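Local coordinates for protein D-alanyl transferase DltD (Enterococcus faecium TX0133A04, PDB 6PFX) that probably takes part in the D-alanylation of lipoteichoic acid in the Gram-positive cell wall, as a membrane-associated member of the SGNH-hydrolase clan, at residues F100-G111 and D265-F275. Sequence-based numbering, arbitrary orientation.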
loop_
_atom_site.group_PDB
_atom_site.type_symbol
_atom_site.label_atom_id
_atom_site.label_comp_id
_atom_site.label_asym_id
_atom_site.label_seq_id
_atom_site.Cartn_x
_atom_site.Cartn_y
_atom_site.Cartn_z
ATOM N N PHE A 100 4.731 3.708 2.877
ATOM C CA PHE A 100 3.426 3.070 2.739
ATOM C C PHE A 100 2.418 4.129 2.319
ATOM O O PHE A 100 2.177 5.081 3.064
ATOM C CB PHE A 100 3.008 2.425 4.070
ATOM C CG PHE A 100 1.817 1.493 3.974
ATOM C CD1 PHE A 100 0.559 1.994 3.758
ATOM C CD2 PHE A 100 1.964 0.109 4.113
ATOM C CE1 PHE A 100 -0.537 1.141 3.682
ATOM C CE2 PHE A 100 0.868 -0.745 4.027
ATOM C CZ PHE A 100 -0.373 -0.227 3.815
ATOM N N ILE A 101 1.779 3.933 1.168
ATOM C CA ILE A 101 0.755 4.852 0.671
ATOM C C ILE A 101 -0.610 4.299 1.071
ATOM O O ILE A 101 -0.987 3.208 0.629
ATOM C CB ILE A 101 0.840 5.008 -0.855
ATOM C CG1 ILE A 101 2.272 5.200 -1.358
ATOM C CG2 ILE A 101 -0.044 6.170 -1.299
ATOM C CD1 ILE A 101 2.942 6.394 -0.869
ATOM N N ILE A 102 -1.344 5.053 1.896
ATOM C CA ILE A 102 -2.666 4.663 2.389
ATOM C C ILE A 102 -3.716 5.251 1.447
ATOM O O ILE A 102 -3.898 6.470 1.415
ATOM C CB ILE A 102 -2.904 5.228 3.797
ATOM C CG1 ILE A 102 -1.819 4.801 4.780
ATOM C CG2 ILE A 102 -4.282 4.795 4.335
ATOM C CD1 ILE A 102 -1.929 5.476 6.140
ATOM N N SER A 103 -4.453 4.406 0.717
ATOM C CA SER A 103 -5.533 4.913 -0.141
ATOM C C SER A 103 -6.833 5.039 0.648
ATOM O O SER A 103 -7.322 4.032 1.169
ATOM C CB SER A 103 -5.761 3.978 -1.323
ATOM O OG SER A 103 -4.649 3.959 -2.192
ATOM N N PRO A 104 -7.444 6.225 0.733
ATOM C CA PRO A 104 -8.750 6.322 1.419
ATOM C C PRO A 104 -9.807 5.383 0.839
ATOM O O PRO A 104 -10.641 4.853 1.591
ATOM C CB PRO A 104 -9.103 7.813 1.256
ATOM C CG PRO A 104 -7.732 8.512 1.085
ATOM C CD PRO A 104 -6.969 7.534 0.237
ATOM N N GLN A 105 -9.744 5.112 -0.474
ATOM C CA GLN A 105 -10.766 4.317 -1.144
ATOM C C GLN A 105 -10.750 2.860 -0.717
ATOM O O GLN A 105 -11.714 2.132 -0.978
ATOM C CB GLN A 105 -10.574 4.370 -2.660
ATOM C CG GLN A 105 -10.623 5.760 -3.236
ATOM C CD GLN A 105 -9.353 6.554 -2.966
ATOM O OE1 GLN A 105 -8.265 5.984 -2.801
ATOM N NE2 GLN A 105 -9.491 7.874 -2.883
ATOM N N TRP A 106 -9.685 2.409 -0.068
ATOM C CA TRP A 106 -9.708 1.056 0.448
ATOM C C TRP A 106 -10.761 0.883 1.531
ATOM O O TRP A 106 -11.243 -0.231 1.757
ATOM C CB TRP A 106 -8.380 0.729 1.105
ATOM C CG TRP A 106 -7.201 0.608 0.218
ATOM C CD1 TRP A 106 -7.176 0.549 -1.147
ATOM C CD2 TRP A 106 -5.845 0.525 0.654
ATOM N NE1 TRP A 106 -5.870 0.414 -1.582
ATOM C CE2 TRP A 106 -5.038 0.407 -0.490
ATOM C CE3 TRP A 106 -5.236 0.539 1.912
ATOM C CZ2 TRP A 106 -3.644 0.299 -0.409
ATOM C CZ3 TRP A 106 -3.860 0.439 1.991
ATOM C CH2 TRP A 106 -3.079 0.326 0.841
ATOM N N PHE A 107 -11.084 1.961 2.240
ATOM C CA PHE A 107 -11.825 1.898 3.494
ATOM C C PHE A 107 -13.323 1.998 3.279
ATOM O O PHE A 107 -14.026 2.769 3.920
ATOM C CB PHE A 107 -11.292 2.981 4.419
ATOM C CG PHE A 107 -9.846 2.748 4.839
ATOM C CD1 PHE A 107 -8.773 3.053 3.994
ATOM C CD2 PHE A 107 -9.571 2.181 6.071
ATOM C CE1 PHE A 107 -7.448 2.800 4.398
ATOM C CE2 PHE A 107 -8.280 1.942 6.477
ATOM C CZ PHE A 107 -7.207 2.260 5.641
ATOM N N VAL A 108 -13.818 1.148 2.388
ATOM C CA VAL A 108 -15.247 1.096 2.106
ATOM C C VAL A 108 -15.965 0.206 3.120
ATOM O O VAL A 108 -15.368 -0.628 3.805
ATOM C CB VAL A 108 -15.534 0.661 0.652
ATOM C CG1 VAL A 108 -15.102 1.749 -0.328
ATOM C CG2 VAL A 108 -14.877 -0.679 0.342
ATOM N N LYS A 109 -17.291 0.372 3.183
ATOM C CA LYS A 109 -18.096 -0.217 4.252
ATOM C C LYS A 109 -17.864 -1.714 4.400
ATOM O O LYS A 109 -17.798 -2.230 5.524
ATOM C CB LYS A 109 -19.582 0.071 3.978
ATOM C CG LYS A 109 -20.543 -0.503 5.019
ATOM C CD LYS A 109 -21.997 -0.073 4.762
ATOM C CE LYS A 109 -22.929 -0.513 5.890
ATOM N NZ LYS A 109 -24.326 0.001 5.698
ATOM N N ASN A 110 -17.756 -2.435 3.290
ATOM C CA ASN A 110 -17.611 -3.882 3.335
ATOM C C ASN A 110 -16.165 -4.337 3.210
ATOM O O ASN A 110 -15.907 -5.545 3.211
ATOM C CB ASN A 110 -18.452 -4.542 2.236
ATOM C CG ASN A 110 -19.943 -4.348 2.442
ATOM O OD1 ASN A 110 -20.418 -4.222 3.568
ATOM N ND2 ASN A 110 -20.688 -4.326 1.347
ATOM N N GLY A 111 -15.224 -3.410 3.096
ATOM C CA GLY A 111 -13.819 -3.755 2.990
ATOM C C GLY A 111 -13.422 -4.251 1.609
ATOM O O GLY A 111 -14.175 -4.159 0.629
ATOM N N ASP A 265 -18.674 7.030 1.817
ATOM C CA ASP A 265 -18.125 7.235 3.155
ATOM C C ASP A 265 -16.995 6.233 3.316
ATOM O O ASP A 265 -17.204 5.039 3.081
ATOM C CB ASP A 265 -19.207 7.020 4.228
ATOM C CG ASP A 265 -18.894 7.741 5.548
ATOM O OD1 ASP A 265 -17.702 7.967 5.850
ATOM O OD2 ASP A 265 -19.834 8.077 6.297
ATOM N N TYR A 266 -15.803 6.730 3.654
ATOM C CA TYR A 266 -14.634 5.896 3.905
ATOM C C TYR A 266 -14.243 5.871 5.382
ATOM O O TYR A 266 -13.105 5.513 5.719
ATOM C CB TYR A 266 -13.452 6.403 3.074
ATOM C CG TYR A 266 -13.643 6.469 1.571
ATOM C CD1 TYR A 266 -14.386 5.511 0.895
ATOM C CD2 TYR A 266 -13.023 7.468 0.821
ATOM C CE1 TYR A 266 -14.542 5.566 -0.483
ATOM C CE2 TYR A 266 -13.175 7.528 -0.552
ATOM C CZ TYR A 266 -13.912 6.569 -1.205
ATOM O OH TYR A 266 -14.045 6.663 -2.580
ATOM N N ARG A 267 -15.159 6.239 6.271
ATOM C CA ARG A 267 -14.805 6.344 7.676
ATOM C C ARG A 267 -15.088 5.064 8.442
ATOM O O ARG A 267 -14.628 4.947 9.580
ATOM C CB ARG A 267 -15.523 7.522 8.341
ATOM C CG ARG A 267 -15.097 8.883 7.790
ATOM C CD ARG A 267 -15.955 10.041 8.289
ATOM N NE ARG A 267 -17.358 9.733 8.065
ATOM C CZ ARG A 267 -18.348 10.121 8.857
ATOM N NH1 ARG A 267 -18.114 10.845 9.939
ATOM N NH2 ARG A 267 -19.582 9.740 8.594
ATOM N N PHE A 268 -15.791 4.100 7.839
ATOM C CA PHE A 268 -16.241 2.888 8.531
ATOM C C PHE A 268 -15.891 1.684 7.673
ATOM O O PHE A 268 -16.379 1.575 6.547
ATOM C CB PHE A 268 -17.768 2.926 8.754
ATOM C CG PHE A 268 -18.236 4.199 9.358
ATOM C CD1 PHE A 268 -17.797 4.589 10.598
ATOM C CD2 PHE A 268 -19.077 5.041 8.661
ATOM C CE1 PHE A 268 -18.201 5.794 11.137
ATOM C CE2 PHE A 268 -19.488 6.229 9.200
ATOM C CZ PHE A 268 -19.045 6.617 10.427
ATOM N N SER A 269 -15.049 0.775 8.187
ATOM C CA SER A 269 -14.627 -0.308 7.304
ATOM C C SER A 269 -13.887 -1.401 8.050
ATOM O O SER A 269 -13.155 -1.093 8.996
ATOM C CB SER A 269 -13.634 0.257 6.273
ATOM O OG SER A 269 -13.243 -0.698 5.306
ATOM N N PRO A 270 -14.015 -2.670 7.633
ATOM C CA PRO A 270 -13.062 -3.695 8.089
ATOM C C PRO A 270 -11.636 -3.347 7.747
ATOM O O PRO A 270 -10.724 -3.855 8.399
ATOM C CB PRO A 270 -13.497 -4.961 7.333
ATOM C CG PRO A 270 -14.930 -4.698 6.947
ATOM C CD PRO A 270 -15.025 -3.222 6.712
ATOM N N GLU A 271 -11.410 -2.489 6.748
ATOM C CA GLU A 271 -10.051 -2.148 6.349
ATOM C C GLU A 271 -9.246 -1.517 7.483
ATOM O O GLU A 271 -8.012 -1.614 7.487
ATOM C CB GLU A 271 -10.075 -1.208 5.142
ATOM C CG GLU A 271 -8.676 -0.887 4.588
ATOM C CD GLU A 271 -8.017 -1.994 3.764
ATOM O OE1 GLU A 271 -8.699 -2.934 3.306
ATOM O OE2 GLU A 271 -6.783 -1.901 3.547
ATOM N N PHE A 272 -9.906 -0.834 8.425
ATOM C CA PHE A 272 -9.173 -0.270 9.553
ATOM C C PHE A 272 -8.515 -1.374 10.363
ATOM O O PHE A 272 -7.412 -1.202 10.884
ATOM C CB PHE A 272 -10.099 0.560 10.445
ATOM C CG PHE A 272 -10.484 1.878 9.839
ATOM C CD1 PHE A 272 -9.611 2.949 9.857
ATOM C CD2 PHE A 272 -11.707 2.029 9.223
ATOM C CE1 PHE A 272 -9.948 4.145 9.280
ATOM C CE2 PHE A 272 -12.048 3.226 8.649
ATOM C CZ PHE A 272 -11.166 4.283 8.680
ATOM N N SER A 273 -9.190 -2.516 10.485
ATOM C CA SER A 273 -8.640 -3.649 11.220
ATOM C C SER A 273 -7.660 -4.458 10.373
ATOM O O SER A 273 -6.657 -4.950 10.906
ATOM C CB SER A 273 -9.789 -4.473 11.794
ATOM O OG SER A 273 -10.543 -3.683 12.713
ATOM N N ASP A 274 -7.897 -4.591 9.059
ATOM C CA ASP A 274 -6.872 -5.154 8.184
ATOM C C ASP A 274 -5.601 -4.308 8.243
ATOM O O ASP A 274 -4.485 -4.840 8.278
ATOM C CB ASP A 274 -7.360 -5.257 6.732
ATOM C CG ASP A 274 -8.514 -6.242 6.541
ATOM O OD1 ASP A 274 -8.900 -6.966 7.478
ATOM O OD2 ASP A 274 -9.048 -6.291 5.414
ATOM N N PHE A 275 -5.755 -2.976 8.265
ATOM C CA PHE A 275 -4.616 -2.070 8.384
ATOM C C PHE A 275 -3.890 -2.279 9.705
ATOM O O PHE A 275 -2.656 -2.202 9.760
ATOM C CB PHE A 275 -5.115 -0.610 8.248
ATOM C CG PHE A 275 -4.004 0.406 8.224
ATOM C CD1 PHE A 275 -3.137 0.444 7.169
ATOM C CD2 PHE A 275 -3.847 1.337 9.237
ATOM C CE1 PHE A 275 -2.109 1.340 7.132
ATOM C CE2 PHE A 275 -2.803 2.254 9.196
ATOM C CZ PHE A 275 -1.934 2.246 8.147
HETATM O O HOH W 1 -12.366 8.134 -4.080
HETATM O O HOH W 2 -18.184 2.724 1.849
#
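Phe107 meets Glu271 with a ring face and Phe272 with a ring edge, and these contacts belong to the tight part of the interface. Glu271 CG sits over the middle of the Phe107 ring, 3.5 Å from its centroid, a CH-pi contact. Beyond it the chain bends (chi2 76°), carrying the carboxylate past the ring to the indole, where Glu271 OE2 comes within 3.3 Å of Trp106 CE3. Both carboxylate oxygens are hydrogen-bonded, OE1 to Gln78 and OE2 to Ser79, which should hold the buried group in place. The Phe107 and Phe272 planes are 53° apart. Nearer the strand, Phe275 presents its edge to the face of Phe100 in an offset edge-to-face pair and meets Ile102 CD1 through CZ. Equally close is the buried Tyr266 ring on the 3-10 segment, with Gln105 CA 4.0 Å from its centroid and Pro104 O over the same face; a water joins Tyr266 OH to Gln105 NE2.

Before helix 271-284, the hydroxyl of Ser269 works in two directions. With OG anti to the backbone N (chi1 -176°), it donates to Val108 O at 2.6 Å and accepts from Glu271 N at 2.9 Å, a capping bond. Gly111 N, closing the type I turn 108-111, reaches Val108 O from the opposite face of the carbonyl plane.

Toward solvent the fit relaxes: Lys109 and Asn110 are exposed, and a water links Lys109 N to Asp265 O.

The loop leaving strand 97-101 thus packs against both loop 265-270 and the first turn of helix 271-284, which leads to the adjacent parallel strand 288-293, consistent with the alpha/beta fold of the SGNH-hydrolase clan. Helix 308-323 touches Tyr266, Phe272 and Phe275, and helix 79-89 borders Trp106.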